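Local coordinates for aerobactin synthase IucA (Klebsiella pneumoniae subsp. pneumoniae, PDB 5JM8), which probably catalyses an ATP-dependent condensation step in the assembly of the siderophore aerobactin, as a member of the NIS synthetase family, at residues 204-216 / 249-261. Residues are numbered along the deposited sequence; the frame is centred on the assembly and turned at random.
Sequences RFAAENAPQLLNE and IKDLGEAGAPWLP
Ala257 N donates to Asn209 O (2.7 Å). Beside it Gly256, with no side chain, lets its CA come within 3.0 Å of Asn209 O, and its backbone angles (phi 100°, psi -158°) favour glycine. Asn209 turns its amide back to its own helix, ND2 donating to Phe205 O (2.7 Å) while lying over the centre of the Phe205 ring, which fixes the amide's rotation and leaves OD1 3.1 Å from Trp259 CZ2.

Aromatic contact follows: Phe205, its CG anti to the backbone N, reaches Trp259 rim to rim, CZ to CZ2 3.5 Å, the planes 33° apart. The corner around residues 254-257 passes the chain from edge strand 249-255 of a three-stranded antiparallel sheet to strand 258-261 of the next; helix 198-209 and the 3-10 turn 211-216 that follows pack against this bend. The side chain of Trp259 is about 11 Å from a bound ATP.

Apolar contacts lie farther along: Ala255 is small enough to admit Leu213 CD1 against its CB, while branched Leu213 sets CD2 near Leu252 CD1, and Leu252 CD2 meets Glu216 CG at 3.7 Å. Lys250, extended and long enough to reach Glu216, salt-bridges it, NZ meeting OE2 (3.0 Å) from above the carboxylate plane.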
ATOM      1  N   ARG A 204       6.703   3.775 -25.437  1.00 26.49           N
ATOM      2  CA  ARG A 204       5.997   3.787 -24.160  1.00 24.48           C
ATOM      3  C   ARG A 204       6.151   2.453 -23.446  1.00 28.07           C
ATOM      4  O   ARG A 204       6.481   2.409 -22.262  1.00 33.86           O
ATOM      5  CB  ARG A 204       4.509   4.088 -24.359  1.00 23.09           C
ATOM      6  CG  ARG A 204       3.763   4.375 -23.059  1.00 22.63           C
ATOM      7  CD  ARG A 204       2.263   4.504 -23.279  1.00 23.13           C
ATOM      8  NE  ARG A 204       1.624   3.215 -23.531  1.00 21.18           N
ATOM      9  CZ  ARG A 204       0.343   3.067 -23.852  1.00 20.64           C
ATOM     10  NH1 ARG A 204      -0.156   1.855 -24.060  1.00 19.85           N
ATOM     11  NH2 ARG A 204      -0.441   4.129 -23.964  1.00 20.38           N
ATOM     12  N   PHE A 205       5.912   1.371 -24.180  1.00 25.77           N
ATOM     13  CA  PHE A 205       5.962   0.028 -23.616  1.00 23.86           C
ATOM     14  C   PHE A 205       7.351  -0.284 -23.071  1.00 23.43           C
ATOM     15  O   PHE A 205       7.490  -0.796 -21.962  1.00 24.33           O
ATOM     16  CB  PHE A 205       5.562  -1.008 -24.673  1.00 23.75           C
ATOM     17  CG  PHE A 205       5.477  -2.414 -24.148  1.00 23.02           C
ATOM     18  CD1 PHE A 205       4.302  -2.889 -23.590  1.00 22.26           C
ATOM     19  CD2 PHE A 205       6.569  -3.262 -24.216  1.00 22.84           C
ATOM     20  CE1 PHE A 205       4.218  -4.182 -23.109  1.00 22.58           C
ATOM     21  CE2 PHE A 205       6.492  -4.556 -23.735  1.00 23.82           C
ATOM     22  CZ  PHE A 205       5.315  -5.015 -23.181  1.00 23.77           C
ATOM     23  N   ALA A 206       8.376   0.037 -23.852  1.00 22.93           N
ATOM     24  CA  ALA A 206       9.752  -0.204 -23.440  1.00 22.71           C
ATOM     25  C   ALA A 206      10.131   0.680 -22.259  1.00 22.46           C
ATOM     26  O   ALA A 206      10.907   0.277 -21.393  1.00 21.66           O
ATOM     27  CB  ALA A 206      10.697   0.038 -24.598  1.00 24.66           C
ATOM     28  N   ALA A 207       9.573   1.885 -22.228  1.00 22.15           N
ATOM     29  CA  ALA A 207       9.896   2.853 -21.189  1.00 22.12           C
ATOM     30  C   ALA A 207       9.340   2.440 -19.831  1.00 21.88           C
ATOM     31  O   ALA A 207      10.010   2.591 -18.813  1.00 20.16           O
ATOM     32  CB  ALA A 207       9.367   4.222 -21.572  1.00 23.35           C
ATOM     33  N   GLU A 208       8.118   1.920 -19.819  1.00 19.23           N
ATOM     34  CA  GLU A 208       7.458   1.589 -18.563  1.00 21.85           C
ATOM     35  C   GLU A 208       7.691   0.137 -18.141  1.00 25.83           C
ATOM     36  O   GLU A 208       7.195  -0.288 -17.096  1.00 31.00           O
ATOM     37  CB  GLU A 208       5.953   1.873 -18.666  1.00 22.81           C
ATOM     38  CG  GLU A 208       5.186   0.962 -19.605  1.00 26.40           C
ATOM     39  CD  GLU A 208       3.731   1.373 -19.750  1.00 31.69           C
ATOM     40  OE1 GLU A 208       3.365   2.454 -19.241  1.00 32.13           O
ATOM     41  OE2 GLU A 208       2.951   0.612 -20.366  1.00 35.77           O
ATOM     42  N   ASN A 209       8.447  -0.615 -18.939  1.00 27.03           N
ATOM     43  CA  ASN A 209       8.736  -2.016 -18.629  1.00 24.01           C
ATOM     44  C   ASN A 209      10.224  -2.320 -18.502  1.00 28.18           C
ATOM     45  O   ASN A 209      10.625  -3.124 -17.660  1.00 33.37           O
ATOM     46  CB  ASN A 209       8.128  -2.928 -19.691  1.00 18.53           C
ATOM     47  CG  ASN A 209       6.625  -3.029 -19.572  1.00 18.03           C
ATOM     48  OD1 ASN A 209       6.109  -3.595 -18.608  1.00 19.30           O
ATOM     49  ND2 ASN A 209       5.912  -2.481 -20.548  1.00 18.97           N
ATOM     50  N   ALA A 210      11.035  -1.691 -19.346  1.00 22.02           N
ATOM     51  CA  ALA A 210      12.484  -1.858 -19.286  1.00 23.38           C
ATOM     52  C   ALA A 210      13.185  -0.538 -19.590  1.00 25.59           C
ATOM     53  O   ALA A 210      13.845  -0.403 -20.620  1.00 26.90           O
ATOM     54  CB  ALA A 210      12.931  -2.928 -20.255  1.00 22.53           C
ATOM     55  N   PRO A 211      13.042   0.442 -18.685  1.00 27.50           N
ATOM     56  CA  PRO A 211      13.597   1.786 -18.880  1.00 25.84           C
ATOM     57  C   PRO A 211      15.099   1.782 -19.138  1.00 22.35           C
ATOM     58  O   PRO A 211      15.598   2.628 -19.878  1.00 21.28           O
ATOM     59  CB  PRO A 211      13.298   2.500 -17.556  1.00 19.32           C
ATOM     60  CG  PRO A 211      12.330   1.661 -16.837  1.00 25.39           C
ATOM     61  CD  PRO A 211      12.430   0.274 -17.356  1.00 26.37           C
ATOM     62  N   GLN A 212      15.808   0.839 -18.528  1.00 21.36           N
ATOM     63  CA  GLN A 212      17.266   0.843 -18.576  1.00 24.13           C
ATOM     64  C   GLN A 212      17.798   0.421 -19.947  1.00 21.73           C
ATOM     65  O   GLN A 212      19.008   0.429 -20.175  1.00 22.41           O
ATOM     66  CB  GLN A 212      17.846  -0.067 -17.483  1.00 28.66           C
ATOM     67  CG  GLN A 212      17.598  -1.559 -17.665  1.00 33.95           C
ATOM     68  CD  GLN A 212      16.267  -2.025 -17.094  1.00 39.47           C
ATOM     69  OE1 GLN A 212      15.388  -1.220 -16.779  1.00 44.29           O
ATOM     70  NE2 GLN A 212      16.115  -3.337 -16.953  1.00 38.73           N
ATOM     71  N   LEU A 213      16.892   0.054 -20.850  1.00 23.20           N
ATOM     72  CA  LEU A 213      17.263  -0.304 -22.217  1.00 24.77           C
ATOM     73  C   LEU A 213      17.054   0.859 -23.175  1.00 28.65           C
ATOM     74  O   LEU A 213      17.250   0.723 -24.382  1.00 31.76           O
ATOM     75  CB  LEU A 213      16.453  -1.508 -22.703  1.00 22.36           C
ATOM     76  CG  LEU A 213      16.740  -2.860 -22.052  1.00 22.86           C
ATOM     77  CD1 LEU A 213      15.848  -3.922 -22.670  1.00 21.17           C
ATOM     78  CD2 LEU A 213      18.205  -3.247 -22.191  1.00 22.12           C
ATOM     79  N   LEU A 214      16.655   2.006 -22.640  1.00 24.32           N
ATOM     80  CA  LEU A 214      16.372   3.156 -23.481  1.00 24.24           C
ATOM     81  C   LEU A 214      17.653   3.742 -24.065  1.00 24.60           C
ATOM     82  O   LEU A 214      17.601   4.565 -24.975  1.00 25.36           O
ATOM     83  CB  LEU A 214      15.610   4.219 -22.691  1.00 23.11           C
ATOM     84  CG  LEU A 214      14.142   3.884 -22.401  1.00 24.37           C
ATOM     85  CD1 LEU A 214      13.525   4.927 -21.486  1.00 21.86           C
ATOM     86  CD2 LEU A 214      13.336   3.768 -23.691  1.00 22.55           C
ATOM     87  N   ASN A 215      18.805   3.305 -23.560  1.00 24.74           N
ATOM     88  CA  ASN A 215      20.082   3.726 -24.129  1.00 25.81           C
ATOM     89  C   ASN A 215      20.291   3.136 -25.525  1.00 26.50           C
ATOM     90  O   ASN A 215      21.273   3.450 -26.199  1.00 27.50           O
ATOM     91  CB  ASN A 215      21.251   3.335 -23.213  1.00 25.81           C
ATOM     92  CG  ASN A 215      21.290   1.849 -22.899  1.00 25.22           C
ATOM     93  OD1 ASN A 215      20.607   1.046 -23.529  1.00 25.99           O
ATOM     94  ND2 ASN A 215      22.098   1.478 -21.915  1.00 25.07           N
ATOM     95  N   GLU A 216      19.356   2.286 -25.943  1.00 26.00           N
ATOM     96  CA  GLU A 216      19.388   1.661 -27.259  1.00 27.32           C
ATOM     97  C   GLU A 216      18.270   2.169 -28.167  1.00 29.06           C
ATOM     98  O   GLU A 216      18.076   1.648 -29.264  1.00 27.25           O
ATOM     99  CB  GLU A 216      19.279   0.141 -27.119  1.00 27.28           C
ATOM    100  CG  GLU A 216      20.501  -0.513 -26.507  1.00 29.16           C
ATOM    101  CD  GLU A 216      21.737  -0.375 -27.376  1.00 32.17           C
ATOM    102  OE1 GLU A 216      21.588  -0.128 -28.592  1.00 30.50           O
ATOM    103  OE2 GLU A 216      22.857  -0.513 -26.839  1.00 36.20           O
ATOM    104  N   ILE A 249      19.537  -6.097 -36.166  1.00 38.65           N
ATOM    105  CA  ILE A 249      19.056  -6.620 -34.892  1.00 37.12           C
ATOM    106  C   ILE A 249      20.198  -6.743 -33.891  1.00 39.88           C
ATOM    107  O   ILE A 249      21.253  -7.299 -34.202  1.00 44.37           O
ATOM    108  CB  ILE A 249      18.377  -7.997 -35.054  1.00 33.89           C
ATOM    109  CG1 ILE A 249      17.037  -7.834 -35.777  1.00 35.80           C
ATOM    110  CG2 ILE A 249      18.161  -8.660 -33.683  1.00 29.97           C
ATOM    111  CD1 ILE A 249      16.279  -9.135 -36.012  1.00 36.09           C
ATOM    112  N   LYS A 250      19.970  -6.225 -32.687  1.00 35.33           N
ATOM    113  CA  LYS A 250      20.884  -6.422 -31.571  1.00 31.08           C
ATOM    114  C   LYS A 250      20.136  -7.090 -30.424  1.00 27.98           C
ATOM    115  O   LYS A 250      19.068  -6.636 -30.017  1.00 26.93           O
ATOM    116  CB  LYS A 250      21.494  -5.096 -31.112  1.00 31.10           C
ATOM    117  CG  LYS A 250      22.454  -5.234 -29.935  1.00 30.48           C
ATOM    118  CD  LYS A 250      23.027  -3.894 -29.507  1.00 30.37           C
ATOM    119  CE  LYS A 250      23.985  -4.054 -28.334  1.00 28.91           C
ATOM    120  NZ  LYS A 250      24.541  -2.751 -27.876  1.00 29.19           N
ATOM    121  N   ASP A 251      20.705  -8.174 -29.913  1.00 26.71           N
ATOM    122  CA  ASP A 251      20.109  -8.918 -28.813  1.00 26.56           C
ATOM    123  C   ASP A 251      20.501  -8.311 -27.465  1.00 30.31           C
ATOM    124  O   ASP A 251      21.645  -8.437 -27.027  1.00 31.95           O
ATOM    125  CB  ASP A 251      20.546 -10.381 -28.885  1.00 25.76           C
ATOM    126  CG  ASP A 251      19.838 -11.257 -27.873  1.00 31.62           C
ATOM    127  OD1 ASP A 251      19.051 -10.733 -27.056  1.00 30.59           O
ATOM    128  OD2 ASP A 251      20.075 -12.483 -27.892  1.00 24.81           O
ATOM    129  N   LEU A 252      19.540  -7.670 -26.804  1.00 31.52           N
ATOM    130  CA  LEU A 252      19.801  -6.979 -25.544  1.00 30.03           C
ATOM    131  C   LEU A 252      19.610  -7.896 -24.339  1.00 31.36           C
ATOM    132  O   LEU A 252      19.975  -7.544 -23.217  1.00 27.02           O
ATOM    133  CB  LEU A 252      18.891  -5.755 -25.415  1.00 23.60           C
ATOM    134  CG  LEU A 252      19.034  -4.697 -26.514  1.00 24.45           C
ATOM    135  CD1 LEU A 252      18.054  -3.554 -26.295  1.00 24.10           C
ATOM    136  CD2 LEU A 252      20.458  -4.164 -26.581  1.00 25.28           C
ATOM    137  N   GLY A 253      19.037  -9.072 -24.571  1.00 32.39           N
ATOM    138  CA  GLY A 253      18.810 -10.029 -23.504  1.00 32.58           C
ATOM    139  C   GLY A 253      17.540  -9.747 -22.722  1.00 31.90           C
ATOM    140  O   GLY A 253      16.684  -8.976 -23.164  1.00 31.22           O
ATOM    141  N   GLU A 254      17.423 -10.378 -21.557  1.00 28.38           N
ATOM    142  CA  GLU A 254      16.274 -10.171 -20.682  1.00 28.58           C
ATOM    143  C   GLU A 254      16.471  -8.946 -19.800  1.00 28.55           C
ATOM    144  O   GLU A 254      17.586  -8.664 -19.358  1.00 32.16           O
ATOM    145  CB  GLU A 254      16.039 -11.400 -19.807  1.00 28.29           C
ATOM    146  CG  GLU A 254      15.762 -12.668 -20.585  1.00 28.73           C
ATOM    147  CD  GLU A 254      15.600 -13.875 -19.686  1.00 27.26           C
ATOM    148  OE1 GLU A 254      15.751 -13.725 -18.454  1.00 26.17           O
ATOM    149  OE2 GLU A 254      15.321 -14.973 -20.211  1.00 24.97           O
ATOM    150  N   ALA A 255      15.384  -8.226 -19.540  1.00 27.09           N
ATOM    151  CA  ALA A 255      15.452  -7.018 -18.729  1.00 23.50           C
ATOM    152  C   ALA A 255      14.071  -6.511 -18.347  1.00 23.80           C
ATOM    153  O   ALA A 255      13.092  -6.733 -19.063  1.00 24.86           O
ATOM    154  CB  ALA A 255      16.210  -5.926 -19.475  1.00 23.23           C
ATOM    155  N   GLY A 256      14.007  -5.827 -17.210  1.00 20.91           N
ATOM    156  CA  GLY A 256      12.843  -5.040 -16.857  1.00 19.00           C
ATOM    157  C   GLY A 256      11.881  -5.674 -15.876  1.00 20.46           C
ATOM    158  O   GLY A 256      12.238  -6.565 -15.105  1.00 24.10           O
ATOM    159  N   ALA A 257      10.642  -5.192 -15.918  1.00 20.49           N
ATOM    160  CA  ALA A 257       9.619  -5.573 -14.956  1.00 19.73           C
ATOM    161  C   ALA A 257       9.253  -7.049 -15.078  1.00 21.56           C
ATOM    162  O   ALA A 257       9.436  -7.649 -16.134  1.00 22.20           O
ATOM    163  CB  ALA A 257       8.384  -4.706 -15.148  1.00 18.43           C
ATOM    164  N   PRO A 258       8.735  -7.638 -13.989  1.00 22.28           N
ATOM    165  CA  PRO A 258       8.331  -9.048 -14.006  1.00 19.79           C
ATOM    166  C   PRO A 258       6.991  -9.263 -14.700  1.00 18.57           C
ATOM    167  O   PRO A 258       6.062  -8.484 -14.489  1.00 22.78           O
ATOM    168  CB  PRO A 258       8.236  -9.396 -12.522  1.00 19.01           C
ATOM    169  CG  PRO A 258       7.857  -8.118 -11.873  1.00 20.68           C
ATOM    170  CD  PRO A 258       8.539  -7.031 -12.660  1.00 22.72           C
ATOM    171  N   TRP A 259       6.901 -10.313 -15.511  1.00 17.17           N
ATOM    172  CA  TRP A 259       5.670 -10.645 -16.220  1.00 14.52           C
ATOM    173  C   TRP A 259       5.150 -12.011 -15.799  1.00 20.94           C
ATOM    174  O   TRP A 259       5.928 -12.932 -15.565  1.00 21.00           O
ATOM    175  CB  TRP A 259       5.902 -10.616 -17.726  1.00 15.08           C
ATOM    176  CG  TRP A 259       6.083  -9.241 -18.251  1.00 17.54           C
ATOM    177  CD1 TRP A 259       7.220  -8.492 -18.215  1.00 20.75           C
ATOM    178  CD2 TRP A 259       5.091  -8.436 -18.894  1.00 17.60           C
ATOM    179  NE1 TRP A 259       6.999  -7.269 -18.799  1.00 21.14           N
ATOM    180  CE2 TRP A 259       5.698  -7.210 -19.222  1.00 19.29           C
ATOM    181  CE3 TRP A 259       3.747  -8.633 -19.218  1.00 17.05           C
ATOM    182  CZ2 TRP A 259       5.007  -6.189 -19.864  1.00 17.20           C
ATOM    183  CZ3 TRP A 259       3.065  -7.619 -19.855  1.00 15.94           C
ATOM    184  CH2 TRP A 259       3.694  -6.412 -20.171  1.00 16.65           C
ATOM    185  N   LEU A 260       3.828 -12.130 -15.715  1.00 19.44           N
ATOM    186  CA  LEU A 260       3.180 -13.363 -15.285  1.00 13.71           C
ATOM    187  C   LEU A 260       2.464 -14.042 -16.449  1.00 16.71           C
ATOM    188  O   LEU A 260       1.574 -13.443 -17.054  1.00 13.95           O
ATOM    189  CB  LEU A 260       2.172 -13.077 -14.167  1.00 13.19           C
ATOM    190  CG  LEU A 260       2.683 -12.894 -12.737  1.00 12.93           C
ATOM    191  CD1 LEU A 260       3.570 -11.665 -12.595  1.00 13.04           C
ATOM    192  CD2 LEU A 260       1.498 -12.811 -11.791  1.00 17.12           C
ATOM    193  N   PRO A 261       2.848 -15.287 -16.781  1.00 14.25           N
ATOM    194  CA  PRO A 261       2.013 -15.992 -17.759  1.00 18.00           C
ATOM    195  C   PRO A 261       0.611 -16.244 -17.213  1.00 20.22           C
ATOM    196  O   PRO A 261       0.473 -16.691 -16.075  1.00 23.43           O
ATOM    197  CB  PRO A 261       2.767 -17.308 -17.999  1.00 19.73           C
ATOM    198  CG  PRO A 261       3.719 -17.441 -16.858  1.00 18.33           C
ATOM    199  CD  PRO A 261       4.067 -16.047 -16.449  1.00 15.47           C
TER